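Local coordinates for Serine/threonine protein kinase (Mycobacterium tuberculosis, PDB 4ESQ), which probably phosphorylates serine and threonine residues of proteins as a membrane receptor kinase, of which this chain is the extracellular sensor domain, at residues L54-D59 with C155-S160; V167-C172 with N178-I183. All coordinates share one frame; numbering follows the deposited sequence.

Contact 1. Residues L54-D59 with C155-S160; sequences LYTSQD and CQRAMS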
loop_
_atom_site.group_PDB
_atom_site.type_symbol
_atom_site.label_atom_id
_atom_site.label_comp_id
_atom_site.label_asym_id
_atom_site.label_seq_id
_atom_site.Cartn_x
_atom_site.Cartn_y
_atom_site.Cartn_z
ATOM N N LEU A 54 -5.986 -5.156 2.819
ATOM C CA LEU A 54 -6.636 -3.894 3.187
ATOM C C LEU A 54 -5.662 -2.741 3.421
ATOM O O LEU A 54 -5.955 -1.593 3.064
ATOM C CB LEU A 54 -7.452 -4.070 4.470
ATOM C CG LEU A 54 -8.692 -4.954 4.317
ATOM C CD1 LEU A 54 -9.219 -5.418 5.662
ATOM C CD2 LEU A 54 -9.762 -4.224 3.521
ATOM N N TYR A 55 -4.535 -3.041 4.058
ATOM C CA TYR A 55 -3.624 -2.007 4.554
ATOM C C TYR A 55 -2.159 -2.288 4.221
ATOM O O TYR A 55 -1.727 -3.445 4.191
ATOM C CB TYR A 55 -3.737 -1.904 6.077
ATOM C CG TYR A 55 -5.151 -1.805 6.609
ATOM C CD1 TYR A 55 -5.984 -0.760 6.223
ATOM C CD2 TYR A 55 -5.648 -2.749 7.502
ATOM C CE1 TYR A 55 -7.280 -0.656 6.714
ATOM C CE2 TYR A 55 -6.951 -2.654 8.000
ATOM C CZ TYR A 55 -7.755 -1.603 7.600
ATOM O OH TYR A 55 -9.043 -1.496 8.073
ATOM N N THR A 56 -1.392 -1.225 3.980
ATOM C CA THR A 56 0.041 -1.368 3.755
ATOM C C THR A 56 0.772 -1.452 5.084
ATOM O O THR A 56 0.213 -1.119 6.132
ATOM C CB THR A 56 0.627 -0.154 3.008
ATOM O OG1 THR A 56 0.918 0.892 3.945
ATOM C CG2 THR A 56 -0.348 0.364 1.985
ATOM N N SER A 57 2.021 -1.908 5.028
ATOM C CA SER A 57 2.939 -1.805 6.162
ATOM C C SER A 57 2.446 -2.386 7.487
ATOM O O SER A 57 2.741 -1.840 8.547
ATOM C CB SER A 57 3.313 -0.332 6.394
ATOM O OG SER A 57 3.516 0.368 5.175
ATOM N N GLN A 58 1.725 -3.495 7.439
ATOM C CA GLN A 58 1.176 -4.069 8.659
ATOM C C GLN A 58 2.152 -5.032 9.322
ATOM O O GLN A 58 2.685 -5.936 8.676
ATOM C CB GLN A 58 -0.139 -4.797 8.359
ATOM C CG GLN A 58 -1.232 -3.874 7.833
ATOM C CD GLN A 58 -1.689 -2.884 8.886
ATOM O OE1 GLN A 58 -2.384 -3.253 9.834
ATOM N NE2 GLN A 58 -1.277 -1.626 8.743
ATOM N N ASP A 59 2.373 -4.853 10.621
ATOM C CA ASP A 59 3.307 -5.720 11.333
ATOM C C ASP A 59 3.022 -7.228 11.186
ATOM O O ASP A 59 3.942 -7.984 10.871
ATOM C CB ASP A 59 3.408 -5.326 12.808
ATOM C CG ASP A 59 4.471 -6.120 13.541
ATOM O OD1 ASP A 59 5.669 -5.855 13.318
ATOM O OD2 ASP A 59 4.101 -7.019 14.323
ATOM N N CYS A 155 -10.776 2.065 -1.883
ATOM C CA CYS A 155 -9.313 2.121 -1.879
ATOM C C CYS A 155 -8.786 1.163 -2.921
ATOM O O CYS A 155 -9.350 0.093 -3.124
ATOM C CB CYS A 155 -8.744 1.730 -0.519
ATOM S SG CYS A 155 -9.159 2.836 0.836
ATOM N N GLN A 156 -7.709 1.545 -3.597
ATOM C CA GLN A 156 -6.968 0.564 -4.378
ATOM C C GLN A 156 -5.658 0.252 -3.682
ATOM O O GLN A 156 -4.907 1.162 -3.302
ATOM C CB GLN A 156 -6.686 1.039 -5.802
ATOM C CG GLN A 156 -6.048 -0.064 -6.663
ATOM C CD GLN A 156 -5.500 0.443 -7.983
ATOM O OE1 GLN A 156 -4.919 1.523 -8.044
ATOM N NE2 GLN A 156 -5.677 -0.345 -9.049
ATOM N N ARG A 157 -5.405 -1.039 -3.486
ATOM C CA ARG A 157 -4.117 -1.505 -2.987
ATOM C C ARG A 157 -3.238 -1.847 -4.184
ATOM O O ARG A 157 -3.711 -2.417 -5.172
ATOM C CB ARG A 157 -4.296 -2.750 -2.107
ATOM C CG ARG A 157 -4.933 -2.482 -0.740
ATOM C CD ARG A 157 -3.938 -1.886 0.242
ATOM N NE ARG A 157 -2.996 -2.866 0.788
ATOM C CZ ARG A 157 -1.701 -2.913 0.494
ATOM N NH1 ARG A 157 -1.177 -2.044 -0.376
ATOM N NH2 ARG A 157 -0.923 -3.831 1.062
ATOM N N ALA A 158 -1.960 -1.494 -4.112
ATOM C CA ALA A 158 -1.018 -1.935 -5.135
ATOM C C ALA A 158 0.274 -2.348 -4.463
ATOM O O ALA A 158 0.747 -1.681 -3.541
ATOM C CB ALA A 158 -0.752 -0.834 -6.144
ATOM N N MET A 159 0.841 -3.454 -4.923
ATOM C CA MET A 159 2.149 -3.875 -4.442
ATOM C C MET A 159 2.991 -4.278 -5.629
ATOM O O MET A 159 2.502 -4.918 -6.561
ATOM C CB MET A 159 2.032 -5.052 -3.468
ATOM C CG MET A 159 3.378 -5.570 -2.965
ATOM S SD MET A 159 3.203 -6.886 -1.736
ATOM C CE MET A 159 2.461 -5.978 -0.380
ATOM N N SER A 160 4.254 -3.888 -5.596
ATOM C CA SER A 160 5.191 -4.310 -6.626
ATOM C C SER A 160 6.560 -4.502 -5.994
ATOM O O SER A 160 6.746 -4.291 -4.787
ATOM C CB SER A 160 5.252 -3.285 -7.764
ATOM O OG SER A 160 5.785 -3.867 -8.959
#
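One face of the Arg157 guanidinium receives Thr56 CG2, 3.5 Å above its plane and offset toward the rim, NH1 being the group's nearest atom to it; Tyr55 C lies over the same face and Leu54 C approaches obliquely. Further back, Arg157 CD rests 3.5 Å from Leu54 O. Bends at chi2 (-78°) and chi3 (-76°) fold the arginine so that its methylenes and its flat end both follow the loop backbone. The CA-CB bond of Tyr55 points away from the strand, and Leu54 CB sits 3.7 Å above one face of its ring, over the centre. The loop is braced from within: Gln58 NE2 donates to Thr56 O over 3.0 Å, nearly straight at 168°, and the hydroxyls Thr56 OG1 and Ser57 OG lie 2.9 Å apart in a hydrogen bond. Several partners fix the guanidinium: NH2 bonds to Gly52 O and forms a salt bridge with Asp168, while NH1 bonds to Val169 O. This buried arginine ties the loop between helices 51-54 and 59-62 to one face of the antiparallel sheet of the PknH-like extracellular domain, where strand 154-162 runs between strands 141-147 and 165-173 and Trp110 of helix 96-111 packs against Arg157.

Contact 2. Residues V167-C172 with N178-I183; sequences VDVNAC and NQAGQI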
loop_
_atom_site.group_PDB
_atom_site.type_symbol
_atom_site.label_atom_id
_atom_site.label_comp_id
_atom_site.label_asym_id
_atom_site.label_seq_id
_atom_site.Cartn_x
_atom_site.Cartn_y
_atom_site.Cartn_z
ATOM N N VAL A 167 7.221 -2.266 -2.949
ATOM C CA VAL A 167 6.475 -1.022 -3.009
ATOM C C VAL A 167 5.060 -1.367 -2.561
ATOM O O VAL A 167 4.453 -2.290 -3.095
ATOM C CB VAL A 167 6.483 -0.482 -4.440
ATOM C CG1 VAL A 167 5.680 0.809 -4.548
ATOM C CG2 VAL A 167 7.922 -0.254 -4.877
ATOM N N ASP A 168 4.545 -0.646 -1.566
ATOM C CA ASP A 168 3.295 -1.034 -0.919
ATOM C C ASP A 168 2.417 0.195 -0.773
ATOM O O ASP A 168 2.721 1.072 0.035
ATOM C CB ASP A 168 3.619 -1.625 0.462
ATOM C CG ASP A 168 2.504 -2.486 1.026
ATOM O OD1 ASP A 168 1.446 -2.600 0.382
ATOM O OD2 ASP A 168 2.698 -3.054 2.130
ATOM N N VAL A 169 1.338 0.257 -1.549
ATOM C CA VAL A 169 0.543 1.486 -1.676
ATOM C C VAL A 169 -0.961 1.290 -1.467
ATOM O O VAL A 169 -1.557 0.336 -1.973
ATOM C CB VAL A 169 0.754 2.105 -3.069
ATOM C CG1 VAL A 169 -0.088 3.370 -3.239
ATOM C CG2 VAL A 169 2.245 2.399 -3.310
ATOM N N ASN A 170 -1.577 2.216 -0.733
ATOM C CA ASN A 170 -3.026 2.243 -0.574
ATOM C C ASN A 170 -3.489 3.626 -0.969
ATOM O O ASN A 170 -3.002 4.626 -0.421
ATOM C CB ASN A 170 -3.406 1.947 0.882
ATOM C CG ASN A 170 -4.859 1.505 1.037
ATOM O OD1 ASN A 170 -5.528 1.159 0.063
ATOM N ND2 ASN A 170 -5.340 1.496 2.271
ATOM N N ALA A 171 -4.373 3.706 -1.960
ATOM C CA ALA A 171 -4.853 4.999 -2.434
ATOM C C ALA A 171 -6.376 5.002 -2.395
ATOM O O ALA A 171 -7.016 4.131 -2.990
ATOM C CB ALA A 171 -4.351 5.280 -3.853
ATOM N N CYS A 172 -6.948 5.987 -1.704
ATOM C CA CYS A 172 -8.382 5.992 -1.413
ATOM C C CYS A 172 -9.069 7.282 -1.836
ATOM O O CYS A 172 -8.476 8.357 -1.800
ATOM C CB CYS A 172 -8.621 5.769 0.082
ATOM S SG CYS A 172 -7.756 4.330 0.806
ATOM N N ASN A 178 -7.208 3.452 -10.921
ATOM C CA ASN A 178 -5.880 2.844 -10.860
ATOM C C ASN A 178 -4.816 3.752 -10.231
ATOM O O ASN A 178 -3.637 3.658 -10.571
ATOM C CB ASN A 178 -5.434 2.382 -12.259
ATOM C CG ASN A 178 -4.234 1.446 -12.220
ATOM O OD1 ASN A 178 -4.167 0.531 -11.395
ATOM N ND2 ASN A 178 -3.277 1.669 -13.123
ATOM N N GLN A 179 -5.217 4.617 -9.304
ATOM C CA GLN A 179 -4.265 5.548 -8.694
ATOM C C GLN A 179 -3.114 4.853 -7.945
ATOM O O GLN A 179 -1.967 5.305 -7.987
ATOM C CB GLN A 179 -4.979 6.533 -7.763
ATOM C CG GLN A 179 -5.849 7.575 -8.480
ATOM C CD GLN A 179 -7.269 7.090 -8.724
ATOM O OE1 GLN A 179 -7.530 5.885 -8.767
ATOM N NE2 GLN A 179 -8.195 8.030 -8.887
ATOM N N ALA A 180 -3.415 3.759 -7.258
ATOM C CA ALA A 180 -2.373 3.057 -6.522
ATOM C C ALA A 180 -1.423 2.355 -7.500
ATOM O O ALA A 180 -0.210 2.300 -7.277
ATOM C CB ALA A 180 -2.976 2.078 -5.535
ATOM N N GLY A 181 -1.980 1.824 -8.585
ATOM C CA GLY A 181 -1.153 1.249 -9.626
ATOM C C GLY A 181 -0.227 2.300 -10.208
ATOM O O GLY A 181 0.938 2.015 -10.495
ATOM N N GLN A 182 -0.734 3.516 -10.401
ATOM C CA GLN A 182 0.110 4.581 -10.946
ATOM C C GLN A 182 1.213 4.967 -9.972
ATOM O O GLN A 182 2.371 5.185 -10.355
ATOM C CB GLN A 182 -0.713 5.828 -11.224
ATOM C CG GLN A 182 -1.631 5.738 -12.395
ATOM C CD GLN A 182 -2.268 7.082 -12.630
ATOM O OE1 GLN A 182 -3.381 7.337 -12.180
ATOM N NE2 GLN A 182 -1.532 7.979 -13.288
ATOM N N ILE A 183 0.842 5.090 -8.711
ATOM C CA ILE A 183 1.808 5.467 -7.696
ATOM C C ILE A 183 2.908 4.415 -7.637
ATOM O O ILE A 183 4.104 4.738 -7.660
ATOM C CB ILE A 183 1.118 5.679 -6.329
ATOM C CG1 ILE A 183 0.300 6.976 -6.365
ATOM C CG2 ILE A 183 2.131 5.728 -5.195
ATOM C CD1 ILE A 183 -0.727 7.082 -5.250
#
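Val169 and Ala171, two residues apart on one side of strand 167-172, meet Ala180 and Ile183 near the start of helix 179-192. The side-chain contacts in the dense part are apolar. Val169 CG1 lies 3.9 Å from Ala180 CB, and both methyls of the valine touch Ile183 CG2, with CG1 and CG2 each 3.8 Å from it. The valine's first torsion (179°) sets CG1 anti to the backbone N, where it can reach both helix residues. Ala171 CB is 3.9 Å from Ala180 CB and 3.8 Å from Ala180 N, so two minimal side chains face each other and let the backbones come close: the CA atoms of Ala171 and Ala180 are 5.2 Å apart, and the segment axes approach to 7.5 Å. At 144° between their directions, the helix runs back roughly antiparallel to the strand that precedes it. This is helix-on-sheet packing in an alpha+beta domain, assigned by sequence to the Mog1p/PsbP clan, where the C-terminal helix lies against one face of the antiparallel sheet. The fit slackens beside Ala171, whose CB is 4.2 Å from Gln179 CB and 4.3 Å from Ile183 CD1. Gln179 itself is buried, and its amide turns to the preceding loop, with OE1 bonded to Thr177 N and NE2 to Gln175 O. Helix 17-24 packs beside the helix, with Val23 against Gln179, Gln182 and Ile183. Farther round, Gln182 and the N-cap residue Asn178 are exposed and Gly181 partly so; none of the three touches the strand.

In the fold
Contact 1 closes before contact 2 opens along the chain, and their centres lie 8 Å apart. Their strands, 154-162 and 165-173, are consecutive and adjacent in the same antiparallel sheet. Arg157 and Ala171 point to opposite faces: the loop 54-59 packs on one, helix 179-192 on the other, so the two contacts sandwich this strand pair. Direct links cross between them. The Cys155 SG-Cys172 SG disulfide (2.0 Å) joins the strands, Gln156 N probably bonds to Ala171 O (2.7 Å), and the Gln156 side chain reaches the start of the helix at Gly181 N and Asn178 OD1. These connections join loop, sheet and C-terminal helix in the core of the sensor domain.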